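Local coordinates for extracellular solute-binding protein, family 7 (Colwellia psychrerythraea, PDB 4PET) that binds calcium and pyruvate and probably serves as the periplasmic solute receptor of a TRAP transport system, at residues Phe223-His235 with Leu287-Phe299. Sequence-based numbering, arbitrary orientation.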
loop_
_atom_site.group_PDB
_atom_site.type_symbol
_atom_site.label_atom_id
_atom_site.label_comp_id
_atom_site.label_asym_id
_atom_site.label_seq_id
_atom_site.Cartn_x
_atom_site.Cartn_y
_atom_site.Cartn_z
ATOM N N PHE A 223 25.104 7.369 10.164
ATOM C CA PHE A 223 25.769 6.097 10.423
ATOM C C PHE A 223 26.842 5.880 9.379
ATOM O O PHE A 223 27.922 5.344 9.670
ATOM C CB PHE A 223 24.788 4.926 10.385
ATOM C CG PHE A 223 23.586 5.115 11.249
ATOM C CD1 PHE A 223 23.729 5.531 12.569
ATOM C CD2 PHE A 223 22.318 4.883 10.751
ATOM C CE1 PHE A 223 22.627 5.687 13.370
ATOM C CE2 PHE A 223 21.215 5.041 11.549
ATOM C CZ PHE A 223 21.380 5.443 12.872
ATOM N N HIS A 224 26.549 6.312 8.158
ATOM C CA HIS A 224 27.494 6.149 7.072
ATOM C C HIS A 224 28.905 6.704 7.397
ATOM O O HIS A 224 29.872 6.206 6.844
ATOM C CB HIS A 224 26.962 6.800 5.783
ATOM C CG HIS A 224 26.797 8.283 5.901
ATOM N ND1 HIS A 224 27.776 9.171 5.521
ATOM C CD2 HIS A 224 25.791 9.027 6.416
ATOM C CE1 HIS A 224 27.368 10.404 5.762
ATOM N NE2 HIS A 224 26.171 10.342 6.320
ATOM N N LYS A 225 29.022 7.714 8.265
ATOM C CA LYS A 225 30.336 8.304 8.625
ATOM C C LYS A 225 31.335 7.342 9.243
ATOM O O LYS A 225 32.570 7.516 9.114
ATOM C CB LYS A 225 30.166 9.488 9.595
ATOM C CG LYS A 225 29.457 10.685 8.971
ATOM C CD LYS A 225 29.427 11.872 9.912
ATOM C CE LYS A 225 28.818 13.093 9.225
ATOM N NZ LYS A 225 28.724 14.263 10.144
ATOM N N ILE A 226 30.815 6.340 9.936
ATOM C CA ILE A 226 31.651 5.429 10.697
ATOM C C ILE A 226 31.363 3.956 10.431
ATOM O O ILE A 226 32.063 3.090 10.932
ATOM C CB ILE A 226 31.507 5.721 12.208
ATOM C CG1 ILE A 226 30.048 5.632 12.646
ATOM C CG2 ILE A 226 32.042 7.106 12.498
ATOM C CD1 ILE A 226 29.837 5.884 14.108
ATOM N N ALA A 227 30.319 3.676 9.650
ATOM C CA ALA A 227 30.038 2.325 9.224
ATOM C C ALA A 227 29.733 2.374 7.732
ATOM O O ALA A 227 28.632 2.728 7.336
ATOM C CB ALA A 227 28.853 1.767 9.970
ATOM N N PRO A 228 30.714 2.020 6.905
ATOM C CA PRO A 228 30.558 2.193 5.462
ATOM C C PRO A 228 29.864 1.057 4.714
ATOM O O PRO A 228 29.541 1.294 3.547
ATOM C CB PRO A 228 31.997 2.318 4.977
ATOM C CG PRO A 228 32.794 1.538 5.943
ATOM C CD PRO A 228 32.094 1.681 7.275
ATOM N N TYR A 229 29.688 -0.129 5.303
ATOM C CA TYR A 229 29.038 -1.237 4.581
ATOM C C TYR A 229 27.537 -1.239 4.849
ATOM O O TYR A 229 27.109 -1.336 6.000
ATOM C CB TYR A 229 29.683 -2.578 4.955
ATOM C CG TYR A 229 31.182 -2.569 4.688
ATOM C CD1 TYR A 229 31.667 -2.678 3.391
ATOM C CD2 TYR A 229 32.103 -2.411 5.713
ATOM C CE1 TYR A 229 33.035 -2.663 3.122
ATOM C CE2 TYR A 229 33.486 -2.379 5.445
ATOM C CZ TYR A 229 33.930 -2.502 4.140
ATOM O OH TYR A 229 35.277 -2.468 3.837
ATOM N N TYR A 230 26.764 -1.099 3.778
ATOM C CA TYR A 230 25.326 -0.955 3.868
ATOM C C TYR A 230 24.705 -2.213 3.259
ATOM O O TYR A 230 24.790 -2.442 2.052
ATOM C CB TYR A 230 24.910 0.295 3.110
ATOM C CG TYR A 230 23.528 0.839 3.436
ATOM C CD1 TYR A 230 22.807 0.395 4.536
ATOM C CD2 TYR A 230 22.949 1.803 2.623
ATOM C CE1 TYR A 230 21.573 0.922 4.837
ATOM C CE2 TYR A 230 21.720 2.340 2.906
ATOM C CZ TYR A 230 21.025 1.888 4.000
ATOM O OH TYR A 230 19.791 2.426 4.260
ATOM N N TYR A 231 24.094 -3.031 4.102
ATOM C CA TYR A 231 23.671 -4.355 3.708
ATOM C C TYR A 231 22.231 -4.355 3.277
ATOM O O TYR A 231 21.404 -3.584 3.805
ATOM C CB TYR A 231 23.887 -5.359 4.867
ATOM C CG TYR A 231 25.283 -5.933 4.853
ATOM C CD1 TYR A 231 26.357 -5.208 5.364
ATOM C CD2 TYR A 231 25.542 -7.178 4.282
ATOM C CE1 TYR A 231 27.631 -5.708 5.325
ATOM C CE2 TYR A 231 26.830 -7.684 4.238
ATOM C CZ TYR A 231 27.867 -6.937 4.757
ATOM O OH TYR A 231 29.166 -7.402 4.729
ATOM N N THR A 232 21.924 -5.209 2.310
ATOM C CA THR A 232 20.533 -5.407 1.900
ATOM C C THR A 232 19.770 -6.284 2.932
ATOM O O THR A 232 20.397 -6.981 3.727
ATOM C CB THR A 232 20.465 -6.046 0.510
ATOM O OG1 THR A 232 21.099 -7.326 0.548
ATOM C CG2 THR A 232 21.158 -5.149 -0.555
ATOM N N GLY A 233 18.436 -6.267 2.863
ATOM C CA GLY A 233 17.548 -6.832 3.881
ATOM C C GLY A 233 17.080 -8.290 3.752
ATOM O O GLY A 233 17.579 -9.066 2.929
ATOM N N TRP A 234 16.108 -8.652 4.597
ATOM C CA TRP A 234 15.715 -10.044 4.875
ATOM C C TRP A 234 14.882 -10.118 6.160
ATOM O O TRP A 234 13.960 -10.908 6.277
ATOM C CB TRP A 234 16.935 -10.978 5.010
ATOM C CG TRP A 234 17.874 -10.632 6.163
ATOM C CD1 TRP A 234 18.951 -9.795 6.121
ATOM C CD2 TRP A 234 17.780 -11.092 7.523
ATOM N NE1 TRP A 234 19.557 -9.731 7.368
ATOM C CE2 TRP A 234 18.844 -10.504 8.247
ATOM C CE3 TRP A 234 16.903 -11.947 8.199
ATOM C CZ2 TRP A 234 19.068 -10.757 9.614
ATOM C CZ3 TRP A 234 17.141 -12.208 9.568
ATOM C CH2 TRP A 234 18.213 -11.594 10.251
ATOM N N HIS A 235 15.194 -9.235 7.098
ATOM C CA HIS A 235 14.752 -9.318 8.499
ATOM C C HIS A 235 13.489 -8.510 8.781
ATOM O O HIS A 235 12.711 -8.841 9.698
ATOM C CB HIS A 235 15.863 -8.767 9.383
ATOM C CG HIS A 235 16.162 -7.337 9.090
ATOM N ND1 HIS A 235 15.997 -6.341 10.020
ATOM C CD2 HIS A 235 16.544 -6.724 7.942
ATOM C CE1 HIS A 235 16.277 -5.174 9.465
ATOM N NE2 HIS A 235 16.615 -5.381 8.209
ATOM N N LEU A 287 21.924 8.979 -2.569
ATOM C CA LEU A 287 22.867 7.948 -2.169
ATOM C C LEU A 287 23.667 7.453 -3.359
ATOM O O LEU A 287 24.841 7.166 -3.235
ATOM C CB LEU A 287 22.065 6.795 -1.577
ATOM C CG LEU A 287 22.719 5.586 -0.935
ATOM C CD1 LEU A 287 23.697 6.036 0.161
ATOM C CD2 LEU A 287 21.603 4.662 -0.368
ATOM N N LYS A 288 23.007 7.337 -4.508
ATOM C CA LYS A 288 23.656 6.837 -5.703
ATOM C C LYS A 288 24.681 7.845 -6.241
ATOM O O LYS A 288 25.484 7.520 -7.112
ATOM C CB LYS A 288 22.624 6.549 -6.797
ATOM C CG LYS A 288 21.630 5.436 -6.485
ATOM C CD LYS A 288 20.477 5.503 -7.489
ATOM C CE LYS A 288 20.234 4.184 -8.220
ATOM N NZ LYS A 288 19.381 4.381 -9.438
ATOM N N LYS A 289 24.628 9.070 -5.732
ATOM C CA LYS A 289 25.379 10.159 -6.338
ATOM C C LYS A 289 26.322 10.895 -5.363
ATOM O O LYS A 289 27.329 11.450 -5.775
ATOM C CB LYS A 289 24.378 11.136 -6.977
ATOM C CG LYS A 289 24.945 12.490 -7.284
ATOM C CD LYS A 289 23.879 13.471 -7.755
ATOM C CE LYS A 289 24.530 14.710 -8.392
ATOM N NZ LYS A 289 25.665 15.253 -7.581
ATOM N N ASP A 290 25.987 10.898 -4.077
ATOM C CA ASP A 290 26.626 11.814 -3.129
ATOM C C ASP A 290 27.428 11.104 -2.022
ATOM O O ASP A 290 27.945 11.759 -1.119
ATOM C CB ASP A 290 25.555 12.706 -2.461
ATOM C CG ASP A 290 24.768 13.569 -3.466
ATOM O OD1 ASP A 290 25.393 14.047 -4.439
ATOM O OD2 ASP A 290 23.531 13.770 -3.270
ATOM N N TYR A 291 27.522 9.777 -2.072
ATOM C CA TYR A 291 28.168 9.027 -0.979
ATOM C C TYR A 291 29.182 8.032 -1.466
ATOM O O TYR A 291 28.976 6.827 -1.315
ATOM C CB TYR A 291 27.133 8.257 -0.162
ATOM C CG TYR A 291 26.147 9.139 0.524
ATOM C CD1 TYR A 291 25.238 9.898 -0.203
ATOM C CD2 TYR A 291 26.116 9.216 1.922
ATOM C CE1 TYR A 291 24.326 10.722 0.447
ATOM C CE2 TYR A 291 25.222 10.016 2.558
ATOM C CZ TYR A 291 24.338 10.780 1.830
ATOM O OH TYR A 291 23.443 11.585 2.507
ATOM N N PRO A 292 30.313 8.525 -1.994
ATOM C CA PRO A 292 31.338 7.653 -2.582
ATOM C C PRO A 292 31.933 6.640 -1.589
ATOM O O PRO A 292 32.546 5.642 -1.993
ATOM C CB PRO A 292 32.414 8.636 -3.050
ATOM C CG PRO A 292 32.186 9.888 -2.277
ATOM C CD PRO A 292 30.700 9.946 -2.019
ATOM N N ASN A 293 31.768 6.892 -0.297
ATOM C CA ASN A 293 32.340 5.992 0.691
ATOM C C ASN A 293 31.377 4.940 1.258
ATOM O O ASN A 293 31.784 4.082 2.031
ATOM C CB ASN A 293 32.992 6.813 1.806
ATOM C CG ASN A 293 34.253 7.516 1.324
ATOM O OD1 ASN A 293 35.152 6.876 0.803
ATOM N ND2 ASN A 293 34.300 8.834 1.453
ATOM N N VAL A 294 30.105 4.992 0.875
ATOM C CA VAL A 294 29.171 3.949 1.275
ATOM C C VAL A 294 29.281 2.835 0.262
ATOM O O VAL A 294 29.221 3.072 -0.942
ATOM C CB VAL A 294 27.720 4.433 1.304
ATOM C CG1 VAL A 294 26.786 3.262 1.599
ATOM C CG2 VAL A 294 27.532 5.528 2.337
ATOM N N GLN A 295 29.430 1.621 0.762
ATOM C CA GLN A 295 29.622 0.426 -0.055
ATOM C C GLN A 295 28.474 -0.537 0.215
ATOM O O GLN A 295 28.407 -1.103 1.287
ATOM C CB GLN A 295 30.915 -0.267 0.404
ATOM C CG GLN A 295 32.172 0.611 0.400
ATOM C CD GLN A 295 33.046 0.364 -0.823
ATOM O OE1 GLN A 295 33.319 -0.786 -1.190
ATOM N NE2 GLN A 295 33.489 1.442 -1.462
HETATM N N MSE A 296 27.610 -0.779 -0.752
HETATM C CA MSE A 296 26.475 -1.631 -0.497
HETATM C C MSE A 296 26.879 -3.093 -0.583
HETATM O O MSE A 296 27.670 -3.469 -1.424
HETATM C CB MSE A 296 25.314 -1.283 -1.436
HETATM C CG MSE A 296 24.515 -0.028 -0.940
HETATM SE SE MSE A 296 22.631 -0.017 -1.391
HETATM C CE MSE A 296 22.667 -1.632 -2.398
ATOM N N ARG A 297 26.350 -3.912 0.331
ATOM C CA ARG A 297 26.774 -5.308 0.439
ATOM C C ARG A 297 25.601 -6.256 0.644
ATOM O O ARG A 297 24.501 -5.850 1.023
ATOM C CB ARG A 297 27.772 -5.510 1.604
ATOM C CG ARG A 297 29.140 -4.840 1.418
ATOM C CD ARG A 297 29.972 -5.537 0.379
ATOM N NE ARG A 297 31.313 -4.978 0.205
ATOM C CZ ARG A 297 31.628 -3.965 -0.603
ATOM N NH1 ARG A 297 30.691 -3.330 -1.289
ATOM N NH2 ARG A 297 32.889 -3.558 -0.703
ATOM N N SER A 298 25.880 -7.534 0.429
ATOM C CA SER A 298 24.912 -8.584 0.619
ATOM C C SER A 298 25.542 -9.642 1.512
ATOM O O SER A 298 26.757 -9.820 1.518
ATOM C CB SER A 298 24.554 -9.183 -0.739
ATOM O OG SER A 298 23.562 -8.399 -1.372
ATOM N N PHE A 299 24.717 -10.373 2.248
ATOM C CA PHE A 299 25.234 -11.479 3.042
ATOM C C PHE A 299 25.549 -12.676 2.118
ATOM O O PHE A 299 24.750 -13.017 1.226
ATOM C CB PHE A 299 24.206 -11.858 4.096
ATOM C CG PHE A 299 23.943 -10.771 5.102
ATOM C CD1 PHE A 299 24.858 -10.524 6.103
ATOM C CD2 PHE A 299 22.791 -9.962 5.009
ATOM C CE1 PHE A 299 24.631 -9.528 7.054
ATOM C CE2 PHE A 299 22.550 -8.939 5.954
ATOM C CZ PHE A 299 23.473 -8.724 6.979
HETATM O O HOH W 1 35.394 -3.673 0.926
HETATM O O HOH W 2 29.478 -9.164 2.728
#
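Arg297 lies between Tyr229 and Tyr231 on one face of a short parallel strand pair. Its CB sits over the Tyr231 ring in a CH-pi contact, 3.5 Å from the ring centroid, while CD1 of Tyr229 lies over one face of its guanidinium. The chain bends at chi2 (-72°), turning the guanidinium back along its own strand: NH2 donates to Gln295 OE1 at 2.8 Å, in the carbonyl plane, and NH1 to Met296 O. A water accepts from NH2 and also bonds Tyr229 OH, and Glu161 forms a salt bridge with NE. Cutting this side chain back to an alanine is likely to leave Glu161 without its charged mate and the Gln295 amide free to turn, though CB would stay over Tyr231.

Backbone bonds fix the register of 229-231 with 295-297: Gln295 N to Pro228 O, Tyr230 N to Gln295 O, Arg297 N to Tyr230 O at 2.7 Å, and Thr232 N to Arg297 O. On the other face Tyr230, stacked on Trp157, has CB 3.8 Å from Val294 CG1 and its ring edge against Leu287 CD2; the selenium of Met296, present as selenomethionine, lies obliquely to that ring, a Met-aromatic contact.

Beyond the strands, Phe299 stacks face to face on Tyr231, centroids 4.5 Å apart and planes at 30°, and its CE2 comes 3.4 Å from Trp234 NE1. Tyr231 OH bonds Ile162 N, and a water links it to Ser298 O. At the other end Tyr291 turns its edge to the His224 face, planes at 78°.

Strand 295-297, reached from helix 255-290 by the type I turn Tyr291-Val294, is an edge strand, within this chain, of a mixed sheet; 229-231 lies between it and 156-158, in the calcium-binding lobe of this two-lobed solute-binding protein fold.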